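Aspartate aminotransferase (Rhodobacter sphaeroides, PDB 3NRA) probably catalyses the pyridoxal-phosphate-dependent transfer of the amino group of L-aspartate to 2-oxoglutarate, giving oxaloacetate and L-glutamate. Local coordinates at residues D50-T55 against A310-I315; D60-G65 against S258-G263; A92-A97 against Y221-Y226; A314-L319 against R332-G337. One frame throughout, in Å; residues are numbered along the deposited sequence.

Three contacts nest like shells. From the N terminus, the chain enters contact 1 at 50-55, contact 2 at 60-65 on helix 58-68, and contact 3 at 92-97, ending helix 81-95. They close in reverse order: contact 3 at 221-226, after strand 214-218; contact 2 at 258-263, where the chain enters strand 263-267; contact 1 at 310-315 on helix 304-324. Contact 4 opens on that helix, sharing Ala314 and Ile315 with contact 1, and closes a short loop at 332-337. Contacts 3 and 4 touch through Tyr226 and Gly337. Tyr226 also packs on His312 and Gln313 of contact 1, so the loop after strand 214-218 lies against helix 304-324. Contacts 1 and 2 reach the second subunit.

Contact 1 of 4, residues D50-T55 against A310-I315; sequences DAHEPT and ARHQAI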
loop_
_atom_site.group_PDB
_atom_site.type_symbol
_atom_site.label_atom_id
_atom_site.label_comp_id
_atom_site.label_asym_id
_atom_site.label_seq_id
_atom_site.Cartn_x
_atom_site.Cartn_y
_atom_site.Cartn_z
ATOM N N ASP B 50 20.398 -11.401 1.587
ATOM C CA ASP B 50 21.159 -12.658 1.469
ATOM C C ASP B 50 22.333 -12.680 2.468
ATOM O O ASP B 50 22.570 -13.671 3.099
ATOM C CB ASP B 50 21.669 -12.876 0.027
ATOM C CG ASP B 50 20.534 -12.930 -1.002
ATOM O OD1 ASP B 50 19.408 -13.240 -0.623
ATOM O OD2 ASP B 50 20.763 -12.633 -2.177
ATOM N N ALA B 51 23.019 -11.546 2.630
ATOM C CA ALA B 51 24.137 -11.439 3.587
ATOM C C ALA B 51 23.642 -11.445 5.024
ATOM O O ALA B 51 24.303 -11.968 5.907
ATOM C CB ALA B 51 24.959 -10.167 3.322
ATOM N N HIS B 52 22.506 -10.812 5.259
ATOM C CA HIS B 52 21.904 -10.748 6.604
ATOM C C HIS B 52 20.436 -11.174 6.489
ATOM O O HIS B 52 19.562 -10.376 6.072
ATOM C CB HIS B 52 22.068 -9.335 7.169
ATOM C CG HIS B 52 23.470 -8.817 7.064
ATOM N ND1 HIS B 52 24.458 -9.162 7.962
ATOM C CD2 HIS B 52 24.073 -8.061 6.110
ATOM C CE1 HIS B 52 25.596 -8.601 7.596
ATOM N NE2 HIS B 52 25.394 -7.933 6.471
ATOM N N GLU B 53 20.181 -12.444 6.837
ATOM C CA GLU B 53 18.941 -13.119 6.445
ATOM C C GLU B 53 17.717 -12.625 7.232
ATOM O O GLU B 53 17.852 -12.130 8.355
ATOM C CB GLU B 53 19.067 -14.649 6.579
ATOM C CG GLU B 53 20.089 -15.283 5.587
ATOM C CD GLU B 53 19.854 -16.764 5.300
ATOM O OE1 GLU B 53 18.805 -17.327 5.700
ATOM O OE2 GLU B 53 20.706 -17.357 4.644
ATOM N N PRO B 54 16.506 -12.779 6.639
ATOM C CA PRO B 54 15.272 -12.522 7.392
ATOM C C PRO B 54 15.230 -13.329 8.685
ATOM O O PRO B 54 15.797 -14.418 8.743
ATOM C CB PRO B 54 14.178 -13.006 6.443
ATOM C CG PRO B 54 14.782 -12.889 5.082
ATOM C CD PRO B 54 16.217 -13.189 5.245
ATOM N N THR B 55 14.605 -12.773 9.718
ATOM C CA THR B 55 14.469 -13.459 10.993
ATOM C C THR B 55 14.267 -14.977 10.807
ATOM O O THR B 55 13.401 -15.407 9.992
ATOM C CB THR B 55 13.268 -12.925 11.799
ATOM O OG1 THR B 55 13.354 -11.506 11.917
ATOM C CG2 THR B 55 13.251 -13.549 13.184
ATOM N N ALA B 310 26.251 -6.797 16.536
ATOM C CA ALA B 310 27.695 -6.942 16.542
ATOM C C ALA B 310 28.288 -7.087 15.104
ATOM O O ALA B 310 29.353 -6.511 14.798
ATOM C CB ALA B 310 28.135 -8.164 17.467
ATOM N N ARG B 311 27.637 -7.874 14.244
ATOM C CA ARG B 311 28.154 -8.061 12.880
ATOM C C ARG B 311 28.101 -6.743 12.096
ATOM O O ARG B 311 29.056 -6.400 11.379
ATOM C CB ARG B 311 27.386 -9.136 12.142
ATOM C CG ARG B 311 27.636 -10.561 12.646
ATOM C CD ARG B 311 27.008 -11.597 11.708
ATOM N NE ARG B 311 26.807 -12.882 12.370
ATOM C CZ ARG B 311 25.781 -13.191 13.188
ATOM N NH1 ARG B 311 24.801 -12.304 13.459
ATOM N NH2 ARG B 311 25.717 -14.411 13.734
ATOM N N HIS B 312 27.010 -5.979 12.276
ATOM C CA HIS B 312 26.883 -4.683 11.631
ATOM C C HIS B 312 27.862 -3.644 12.164
ATOM O O HIS B 312 28.304 -2.787 11.432
ATOM C CB HIS B 312 25.462 -4.151 11.766
ATOM C CG HIS B 312 24.504 -4.774 10.821
ATOM N ND1 HIS B 312 23.937 -5.998 11.045
ATOM C CD2 HIS B 312 23.986 -4.327 9.653
ATOM C CE1 HIS B 312 23.112 -6.285 10.054
ATOM N NE2 HIS B 312 23.126 -5.289 9.198
ATOM N N GLN B 313 28.190 -3.742 13.449
ATOM C CA GLN B 313 29.099 -2.798 14.092
ATOM C C GLN B 313 30.526 -3.025 13.596
ATOM O O GLN B 313 31.279 -2.083 13.430
ATOM C CB GLN B 313 29.041 -2.953 15.623
ATOM C CG GLN B 313 29.537 -1.735 16.408
ATOM C CD GLN B 313 29.157 -1.765 17.893
ATOM O OE1 GLN B 313 28.022 -2.117 18.272
ATOM N NE2 GLN B 313 30.089 -1.359 18.734
ATOM N N ALA B 314 30.874 -4.274 13.321
ATOM C CA ALA B 314 32.184 -4.589 12.729
ATOM C C ALA B 314 32.301 -4.003 11.321
ATOM O O ALA B 314 33.337 -3.424 10.966
ATOM C CB ALA B 314 32.432 -6.103 12.721
ATOM N N ILE B 315 31.219 -4.087 10.548
ATOM C CA ILE B 315 31.180 -3.496 9.209
ATOM C C ILE B 315 31.230 -1.965 9.295
ATOM O O ILE B 315 32.051 -1.323 8.620
ATOM C CB ILE B 315 29.911 -3.893 8.438
ATOM C CG1 ILE B 315 29.890 -5.404 8.161
ATOM C CG2 ILE B 315 29.843 -3.130 7.122
ATOM C CD1 ILE B 315 28.576 -5.881 7.633
#
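His52 meets His312 and Ile315 where the loop between strand 42-43 and helix 58-68 passes the long helix 304-324. In class I aminotransferases a long helix of this kind joins the large domain to the small one. The CA-CB bond of His52 points toward the helix, and the two helix side chains come from the opposite direction. His312 places CE1 over one face of the His52 ring, toward its rim. The closest pair is His52 ND1 to His312 CE1 at 3.8 Å, with His52 CG to His312 CE1 at 3.9 Å. The ring centroids lie 4.5 Å apart and the planes are inclined by 38°, so the rings neither lie flat on each other nor meet at right angles. Ile315 touches with its last carbon. Its CD1 lies 4.0 Å from both NE2 and CE1 of His52. The extended end of the Ile315 chain (chi2 170°) carries CD1 out from the helix to the imidazole. Both imidazoles are held by polar partners outside this meeting. His52 NE2 bonds to Gln386 O; separately, the backbone His52 O bonds to Ser256 OG, which ties down the loop. His312 bonds through ND1 to Arg308 O, one turn back on its helix, and through NE2 to Ser385 OG. A carbonyl can only accept, so His52 NE2 and His312 ND1 must be donors. Across the contact itself there is no hydrogen bond. The loop and helix therefore meet by van der Waals contact between two rings and a methyl group, while bonds to other residues set how the rings are turned.

Contact 2 of 4, residues D60-G65 against S258-G263; sequences DLFSAG and SGYRLG
Phe62 CD2 lies 3.6 Å from Tyr260 CE1, the closest approach of two buried rings. Tyr260 CD1 follows at 3.8 Å from the same Phe62 CD2. The root of the phenylalanine takes part as well, with Phe62 CB 4.0 Å from Tyr260 CE1. The CD1 and CE1 atoms of Tyr260 thus meet Phe62 along CB, CG and CD2. The planes are 42° apart and the centroids 5.6 Å apart, so the rings meet at a slant. Phe62 reaches out from helix 58-68 with CG anti to its backbone N (chi1 -175°). Tyr260 closes the short 3-10 turn 258-260. Val293 touches both rings, and Tyr289 also lies on Phe62. The second subunit adds more aromatic groups: Phe62 stacks on Phe62 of that chain, and Tyr260 meets Tyr289 of that chain edge-to-face. The rings thus belong to the dimer interface, beside which the active sites of fold type I aminotransferases lie. The next residue shows how near the cofactor is. Arg261 NH1 bonds to the phosphate oxygen OP3 of the pyridoxal-phosphate-modified Lys253. Within the turn, Arg261 NH2 makes a weak bond to Ser258 OG (3.2 Å), which lies in the guanidinium plane. Past Arg261 the chain runs into strand 263-267, and Gly263 pairs by its backbone with Thr108.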
loop_
_atom_site.group_PDB
_atom_site.type_symbol
_atom_site.label_atom_id
_atom_site.label_comp_id
_atom_site.label_asym_id
_atom_site.label_seq_id
_atom_site.Cartn_x
_atom_site.Cartn_y
_atom_site.Cartn_z
ATOM N N ASP B 60 8.424 -19.916 8.441
ATOM C CA ASP B 60 7.575 -20.890 9.101
ATOM C C ASP B 60 6.252 -20.270 9.622
ATOM O O ASP B 60 5.190 -20.877 9.485
ATOM C CB ASP B 60 8.314 -21.581 10.238
ATOM C CG ASP B 60 9.404 -22.548 9.737
ATOM O OD1 ASP B 60 9.418 -22.884 8.526
ATOM O OD2 ASP B 60 10.238 -22.961 10.567
ATOM N N LEU B 61 6.327 -19.064 10.173
ATOM C CA LEU B 61 5.126 -18.360 10.638
ATOM C C LEU B 61 4.211 -18.019 9.479
ATOM O O LEU B 61 2.986 -18.200 9.578
ATOM C CB LEU B 61 5.493 -17.084 11.416
ATOM C CG LEU B 61 6.148 -17.314 12.781
ATOM C CD1 LEU B 61 6.745 -15.958 13.365
ATOM C CD2 LEU B 61 5.140 -17.964 13.763
ATOM N N PHE B 62 4.813 -17.582 8.362
ATOM C CA PHE B 62 4.077 -17.242 7.143
ATOM C C PHE B 62 3.355 -18.495 6.622
ATOM O O PHE B 62 2.159 -18.461 6.274
ATOM C CB PHE B 62 5.040 -16.679 6.061
ATOM C CG PHE B 62 4.332 -16.205 4.817
ATOM C CD1 PHE B 62 3.985 -17.116 3.803
ATOM C CD2 PHE B 62 3.929 -14.896 4.699
ATOM C CE1 PHE B 62 3.265 -16.722 2.711
ATOM C CE2 PHE B 62 3.241 -14.464 3.576
ATOM C CZ PHE B 62 2.897 -15.391 2.577
ATOM N N SER B 63 4.089 -19.603 6.614
ATOM C CA SER B 63 3.580 -20.872 6.148
ATOM C C SER B 63 2.450 -21.447 7.038
ATOM O O SER B 63 1.483 -21.988 6.536
ATOM C CB SER B 63 4.723 -21.877 6.069
ATOM O OG SER B 63 4.215 -23.095 5.601
ATOM N N ALA B 64 2.582 -21.303 8.350
ATOM C CA ALA B 64 1.511 -21.673 9.273
ATOM C C ALA B 64 0.242 -20.820 9.030
ATOM O O ALA B 64 -0.879 -21.341 9.083
ATOM C CB ALA B 64 1.991 -21.550 10.726
ATOM N N GLY B 65 0.427 -19.540 8.710
ATOM C CA GLY B 65 -0.715 -18.623 8.433
ATOM C C GLY B 65 -1.464 -18.994 7.151
ATOM O O GLY B 65 -2.693 -19.087 7.134
ATOM N N SER B 258 11.856 -6.943 4.837
ATOM C CA SER B 258 11.308 -5.995 3.844
ATOM C C SER B 258 10.410 -6.693 2.824
ATOM O O SER B 258 9.358 -6.207 2.533
ATOM C CB SER B 258 12.425 -5.229 3.114
ATOM O OG SER B 258 11.872 -4.304 2.165
ATOM N N GLY B 259 10.789 -7.892 2.391
ATOM C CA GLY B 259 10.041 -8.631 1.342
ATOM C C GLY B 259 8.603 -9.000 1.705
ATOM O O GLY B 259 7.789 -9.263 0.826
ATOM N N TYR B 260 8.303 -9.024 3.018
ATOM C CA TYR B 260 6.936 -9.260 3.509
ATOM C C TYR B 260 6.080 -7.984 3.546
ATOM O O TYR B 260 4.882 -8.074 3.562
ATOM C CB TYR B 260 6.983 -9.921 4.882
ATOM C CG TYR B 260 7.555 -11.356 4.861
ATOM C CD1 TYR B 260 6.770 -12.429 4.489
ATOM C CD2 TYR B 260 8.839 -11.615 5.287
ATOM C CE1 TYR B 260 7.292 -13.753 4.478
ATOM C CE2 TYR B 260 9.363 -12.933 5.297
ATOM C CZ TYR B 260 8.575 -13.985 4.890
ATOM O OH TYR B 260 9.078 -15.284 4.898
ATOM N N ARG B 261 6.725 -6.809 3.557
ATOM C CA ARG B 261 6.053 -5.493 3.496
ATOM C C ARG B 261 5.143 -5.196 4.751
ATOM O O ARG B 261 3.907 -5.141 4.645
ATOM C CB ARG B 261 5.278 -5.336 2.183
ATOM C CG ARG B 261 4.929 -3.827 1.804
ATOM C CD ARG B 261 5.876 -3.292 0.732
ATOM N NE ARG B 261 7.258 -3.348 1.164
ATOM C CZ ARG B 261 7.888 -2.424 1.881
ATOM N NH1 ARG B 261 7.322 -1.262 2.173
ATOM N NH2 ARG B 261 9.117 -2.665 2.284
ATOM N N LEU B 262 5.791 -4.968 5.908
ATOM C CA LEU B 262 5.102 -4.782 7.173
ATOM C C LEU B 262 5.653 -3.609 7.927
ATOM O O LEU B 262 6.856 -3.385 7.942
ATOM C CB LEU B 262 5.211 -6.050 8.051
ATOM C CG LEU B 262 4.592 -7.286 7.423
ATOM C CD1 LEU B 262 5.182 -8.520 8.048
ATOM C CD2 LEU B 262 3.053 -7.240 7.561
ATOM N N GLY B 263 4.752 -2.815 8.510
ATOM C CA GLY B 263 5.122 -1.767 9.420
ATOM C C GLY B 263 4.044 -1.613 10.424
ATOM O O GLY B 263 2.968 -2.208 10.287
#

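Contact 3 of 4, residues A92-A97 against Y221-Y226; sequences AAFTGA and YSRLRY
Phe94, near the C-terminal end of helix 81-95, packs on Ser222 and Arg223 in the turn that follows strand 214-218 of the large domain. Its ring is sent out from the helix with CG opposite the backbone N (chi1 -176°). The far rim does the touching. Ser222 OG lies in the ring plane at the edge, 3.5 Å from Phe94 CE2 and 3.7 Å from Phe94 CZ. The oxygen thus faces ring hydrogens and not the pi cloud. Its hydroxyl is used elsewhere, in a hydrogen bond to Gln219 O. Arg223 comes up at a slant, with its CA 3.9 Å from Phe94 CZ, and Phe94 CE1 lies 4.2 Å from Arg223 CG. Ser222 and Arg223 are the two central residues of a type I beta turn from Tyr221 to Leu224, closed by Leu224 N to Tyr221 O (3.2 Å). The turn therefore presents a hydroxyl and the start of an arginine chain to the same ring. Beyond CG the arginine runs extended past Phe94. It ends in salt bridges to Glu300 and Glu255, and Phe298 forms a cation-pi pair with it. Phe298 also meets the Phe94 ring, while His233 meets that ring edge-to-face. An alanine in place of Phe94 would take away the ring and is likely to open a gap beside Ser222 and the Arg223 chain, leaving His233 without its aromatic mate. Two residues on, Gly96 leaves the helix with a positive phi of 73°, and the chain turns away from the contact.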
loop_
_atom_site.group_PDB
_atom_site.type_symbol
_atom_site.label_atom_id
_atom_site.label_comp_id
_atom_site.label_asym_id
_atom_site.label_seq_id
_atom_site.Cartn_x
_atom_site.Cartn_y
_atom_site.Cartn_z
ATOM N N ALA B 92 5.360 -1.638 23.734
ATOM C CA ALA B 92 5.364 -0.877 24.999
ATOM C C ALA B 92 6.685 -1.023 25.761
ATOM O O ALA B 92 7.245 -0.028 26.243
ATOM C CB ALA B 92 4.147 -1.293 25.929
ATOM N N ALA B 93 7.151 -2.267 25.892
ATOM C CA ALA B 93 8.420 -2.571 26.559
ATOM C C ALA B 93 9.593 -1.923 25.820
ATOM O O ALA B 93 10.424 -1.297 26.436
ATOM C CB ALA B 93 8.620 -4.083 26.652
ATOM N N PHE B 94 9.588 -2.019 24.487
ATOM C CA PHE B 94 10.647 -1.430 23.656
ATOM C C PHE B 94 10.756 0.082 23.808
ATOM O O PHE B 94 11.836 0.591 24.065
ATOM C CB PHE B 94 10.455 -1.788 22.173
ATOM C CG PHE B 94 11.566 -1.293 21.293
ATOM C CD1 PHE B 94 12.880 -1.696 21.522
ATOM C CD2 PHE B 94 11.324 -0.335 20.304
ATOM C CE1 PHE B 94 13.921 -1.214 20.723
ATOM C CE2 PHE B 94 12.357 0.144 19.510
ATOM C CZ PHE B 94 13.654 -0.287 19.722
ATOM N N THR B 95 9.632 0.781 23.686
ATOM C CA THR B 95 9.608 2.261 23.724
ATOM C C THR B 95 9.450 2.877 25.141
ATOM O O THR B 95 9.604 4.073 25.308
ATOM C CB THR B 95 8.469 2.815 22.836
ATOM O OG1 THR B 95 7.194 2.322 23.302
ATOM C CG2 THR B 95 8.681 2.423 21.381
ATOM N N GLY B 96 9.159 2.056 26.143
ATOM C CA GLY B 96 9.058 2.550 27.537
ATOM C C GLY B 96 7.799 3.372 27.834
ATOM O O GLY B 96 7.802 4.194 28.738
ATOM N N ALA B 97 6.732 3.152 27.056
ATOM C CA ALA B 97 5.426 3.781 27.321
ATOM C C ALA B 97 4.284 2.861 26.841
ATOM O O ALA B 97 4.502 1.997 25.988
ATOM C CB ALA B 97 5.332 5.170 26.638
ATOM N N TYR B 221 14.748 2.223 12.194
ATOM C CA TYR B 221 15.996 1.480 12.395
ATOM C C TYR B 221 16.489 1.518 13.873
ATOM O O TYR B 221 17.634 1.149 14.167
ATOM C CB TYR B 221 17.087 1.996 11.415
ATOM C CG TYR B 221 17.709 0.946 10.510
ATOM C CD1 TYR B 221 17.981 -0.335 10.961
ATOM C CD2 TYR B 221 18.081 1.259 9.197
ATOM C CE1 TYR B 221 18.627 -1.266 10.146
ATOM C CE2 TYR B 221 18.669 0.309 8.366
ATOM C CZ TYR B 221 18.951 -0.935 8.849
ATOM O OH TYR B 221 19.565 -1.887 8.015
ATOM N N SER B 222 15.592 1.875 14.792
ATOM C CA SER B 222 15.959 2.161 16.190
ATOM C C SER B 222 16.347 0.921 16.972
ATOM O O SER B 222 17.036 1.025 17.952
ATOM C CB SER B 222 14.809 2.870 16.914
ATOM O OG SER B 222 13.631 2.058 16.904
ATOM N N ARG B 223 15.941 -0.255 16.501
ATOM C CA ARG B 223 16.321 -1.510 17.154
ATOM C C ARG B 223 17.778 -1.946 16.877
ATOM O O ARG B 223 18.383 -2.684 17.682
ATOM C CB ARG B 223 15.363 -2.626 16.744
ATOM C CG ARG B 223 15.315 -3.739 17.720
ATOM C CD ARG B 223 14.375 -4.824 17.280
ATOM N NE ARG B 223 14.489 -5.953 18.177
ATOM C CZ ARG B 223 14.047 -7.181 17.928
ATOM N NH1 ARG B 223 13.412 -7.461 16.808
ATOM N NH2 ARG B 223 14.209 -8.123 18.833
ATOM N N LEU B 224 18.335 -1.531 15.745
ATOM C CA LEU B 224 19.705 -1.894 15.415
ATOM C C LEU B 224 20.641 -0.879 16.040
ATOM O O LEU B 224 21.243 -0.093 15.348
ATOM C CB LEU B 224 19.908 -1.966 13.901
ATOM C CG LEU B 224 21.178 -2.720 13.479
ATOM C CD1 LEU B 224 20.872 -4.239 13.483
ATOM C CD2 LEU B 224 21.678 -2.263 12.105
ATOM N N ARG B 225 20.773 -0.939 17.366
ATOM C CA ARG B 225 21.440 0.119 18.158
ATOM C C ARG B 225 22.806 -0.389 18.601
ATOM O O ARG B 225 22.906 -1.451 19.191
ATOM C CB ARG B 225 20.572 0.504 19.377
ATOM C CG ARG B 225 21.213 1.543 20.342
ATOM C CD ARG B 225 20.280 1.928 21.520
ATOM N NE ARG B 225 19.816 0.763 22.286
ATOM C CZ ARG B 225 20.515 0.102 23.216
ATOM N NH1 ARG B 225 21.737 0.486 23.584
ATOM N NH2 ARG B 225 19.977 -0.970 23.786
ATOM N N TYR B 226 23.857 0.362 18.279
ATOM C CA TYR B 226 25.216 -0.107 18.495
ATOM C C TYR B 226 25.624 -0.013 19.967
ATOM O O TYR B 226 25.072 0.782 20.733
ATOM C CB TYR B 226 26.198 0.630 17.569
ATOM C CG TYR B 226 25.923 0.295 16.120
ATOM C CD1 TYR B 226 26.046 -1.012 15.660
ATOM C CD2 TYR B 226 25.391 1.250 15.251
ATOM C CE1 TYR B 226 25.713 -1.352 14.358
ATOM C CE2 TYR B 226 25.072 0.933 13.958
ATOM C CZ TYR B 226 25.219 -0.386 13.514
ATOM O OH TYR B 226 24.889 -0.713 12.249
#

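Contact 4 of 4, residues A314-L319 against R332-G337; sequences AIRDEL and RTPQAG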
loop_
_atom_site.group_PDB
_atom_site.type_symbol
_atom_site.label_atom_id
_atom_site.label_comp_id
_atom_site.label_asym_id
_atom_site.label_seq_id
_atom_site.Cartn_x
_atom_site.Cartn_y
_atom_site.Cartn_z
ATOM N N ALA B 314 30.874 -4.274 13.321
ATOM C CA ALA B 314 32.184 -4.589 12.729
ATOM C C ALA B 314 32.301 -4.003 11.321
ATOM O O ALA B 314 33.337 -3.424 10.966
ATOM C CB ALA B 314 32.432 -6.103 12.721
ATOM N N ILE B 315 31.219 -4.087 10.548
ATOM C CA ILE B 315 31.180 -3.496 9.209
ATOM C C ILE B 315 31.230 -1.965 9.295
ATOM O O ILE B 315 32.051 -1.323 8.620
ATOM C CB ILE B 315 29.911 -3.893 8.438
ATOM C CG1 ILE B 315 29.890 -5.404 8.161
ATOM C CG2 ILE B 315 29.843 -3.130 7.122
ATOM C CD1 ILE B 315 28.576 -5.881 7.633
ATOM N N ARG B 316 30.356 -1.396 10.130
ATOM C CA ARG B 316 30.385 0.037 10.423
ATOM C C ARG B 316 31.806 0.540 10.670
ATOM O O ARG B 316 32.249 1.508 10.029
ATOM C CB ARG B 316 29.527 0.348 11.644
ATOM C CG ARG B 316 29.410 1.842 11.981
ATOM C CD ARG B 316 28.935 2.055 13.421
ATOM N NE ARG B 316 29.969 1.723 14.399
ATOM C CZ ARG B 316 29.877 1.955 15.716
ATOM N NH1 ARG B 316 28.803 2.554 16.244
ATOM N NH2 ARG B 316 30.884 1.612 16.515
ATOM N N ASP B 317 32.526 -0.123 11.568
ATOM C CA ASP B 317 33.844 0.365 12.011
ATOM C C ASP B 317 34.921 0.270 10.933
ATOM O O ASP B 317 35.777 1.153 10.828
ATOM C CB ASP B 317 34.319 -0.402 13.259
ATOM C CG ASP B 317 33.499 -0.076 14.512
ATOM O OD1 ASP B 317 32.697 0.876 14.484
ATOM O OD2 ASP B 317 33.665 -0.794 15.521
ATOM N N GLU B 318 34.936 -0.823 10.180
ATOM C CA GLU B 318 35.926 -0.965 9.110
ATOM C C GLU B 318 35.604 -0.036 7.948
ATOM O O GLU B 318 36.488 0.530 7.378
ATOM C CB GLU B 318 36.079 -2.413 8.625
ATOM C CG GLU B 318 37.405 -2.622 7.815
ATOM C CD GLU B 318 37.666 -4.083 7.408
ATOM O OE1 GLU B 318 36.740 -4.921 7.511
ATOM O OE2 GLU B 318 38.801 -4.382 6.984
ATOM N N LEU B 319 34.327 0.140 7.622
ATOM C CA LEU B 319 33.971 1.121 6.581
ATOM C C LEU B 319 34.367 2.517 6.986
ATOM O O LEU B 319 34.861 3.273 6.161
ATOM C CB LEU B 319 32.487 1.096 6.239
ATOM C CG LEU B 319 31.970 -0.040 5.330
ATOM C CD1 LEU B 319 30.682 0.392 4.665
ATOM C CD2 LEU B 319 32.961 -0.459 4.271
ATOM N N ARG B 332 29.866 10.916 10.050
ATOM C CA ARG B 332 29.476 10.672 11.420
ATOM C C ARG B 332 29.453 9.180 11.653
ATOM O O ARG B 332 29.061 8.407 10.758
ATOM C CB ARG B 332 28.079 11.263 11.755
ATOM C CG ARG B 332 28.063 12.821 12.028
ATOM C CD ARG B 332 28.750 13.193 13.317
ATOM N NE ARG B 332 28.041 12.654 14.466
ATOM C CZ ARG B 332 27.007 13.240 15.071
ATOM N NH1 ARG B 332 26.558 14.428 14.665
ATOM N NH2 ARG B 332 26.407 12.631 16.095
ATOM N N THR B 333 29.853 8.775 12.853
ATOM C CA THR B 333 29.634 7.410 13.312
ATOM C C THR B 333 28.167 7.150 13.426
ATOM O O THR B 333 27.494 7.823 14.209
ATOM C CB THR B 333 30.252 7.168 14.672
ATOM O OG1 THR B 333 31.611 7.587 14.653
ATOM C CG2 THR B 333 30.175 5.646 15.051
ATOM N N PRO B 334 27.642 6.151 12.665
ATOM C CA PRO B 334 26.252 5.755 12.877
ATOM C C PRO B 334 26.045 5.139 14.262
ATOM O O PRO B 334 26.894 4.408 14.742
ATOM C CB PRO B 334 26.014 4.683 11.777
ATOM C CG PRO B 334 27.140 4.784 10.865
ATOM C CD PRO B 334 28.278 5.339 11.613
ATOM N N GLN B 335 24.926 5.473 14.896
ATOM C CA GLN B 335 24.659 5.079 16.285
ATOM C C GLN B 335 23.501 4.074 16.381
ATOM O O GLN B 335 23.410 3.304 17.336
ATOM C CB GLN B 335 24.376 6.312 17.108
ATOM C CG GLN B 335 25.632 7.207 17.281
ATOM C CD GLN B 335 25.318 8.631 17.745
ATOM O OE1 GLN B 335 24.449 9.322 17.174
ATOM N NE2 GLN B 335 26.074 9.106 18.736
ATOM N N ALA B 336 22.641 4.075 15.386
ATOM C CA ALA B 336 21.757 2.952 15.143
ATOM C C ALA B 336 21.463 2.845 13.648
ATOM O O ALA B 336 21.623 3.810 12.910
ATOM C CB ALA B 336 20.447 3.109 15.963
ATOM N N GLY B 337 21.074 1.663 13.205
ATOM C CA GLY B 337 20.767 1.422 11.784
ATOM C C GLY B 337 22.007 1.226 10.932
ATOM O O GLY B 337 23.114 1.260 11.447
#
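Arg316 carries both the polar and the apolar side of this contact. The polar bond across it runs from Arg316 NH1 to Pro334 O, at 3.1 Å. The donor stands almost straight ahead of the carbonyl (C=O...N angle 173°), and the oxygen is tilted 20° from the guanidinium plane. The salt bridge is made within the helix. Arg316 grips Asp317 side-on, with Arg316 NE 2.9 Å and Arg316 NH2 2.8 Å from the single oxygen Asp317 OD1. The apolar contacts use the arginine chain and one guanidinium face. Arg316 CG lies 3.7 Å from Pro334 CD, as the chain slides along the proline ring. A bend at chi3 (72°) then turns the guanidinium so that Thr333 CG2 sits over one of its faces, 3.6 Å from Arg316 NH1. The hydroxyl of Thr333 has other partners, Glu162 and Arg324. Segment 332-337 lies in the loop leading from helix 304-324 to strand 339-340, and Pro334 also rests on Leu320 and Leu340. The same loop pairs with 221-226 by backbone bonds, Gln335 with Tyr226 and Gly337 with Leu224. With a leucine at Arg316, Pro334 O would probably lose this donor and Asp317 would be left without its neighbouring positive charge. Three hydrogen bonds hold the guanidinium, two to one carboxylate oxygen and one to the carbonyl, and together they use all three nitrogens. They fix its rotation, and the carboxylate probably helps to offset the arginine's charge beside the loop.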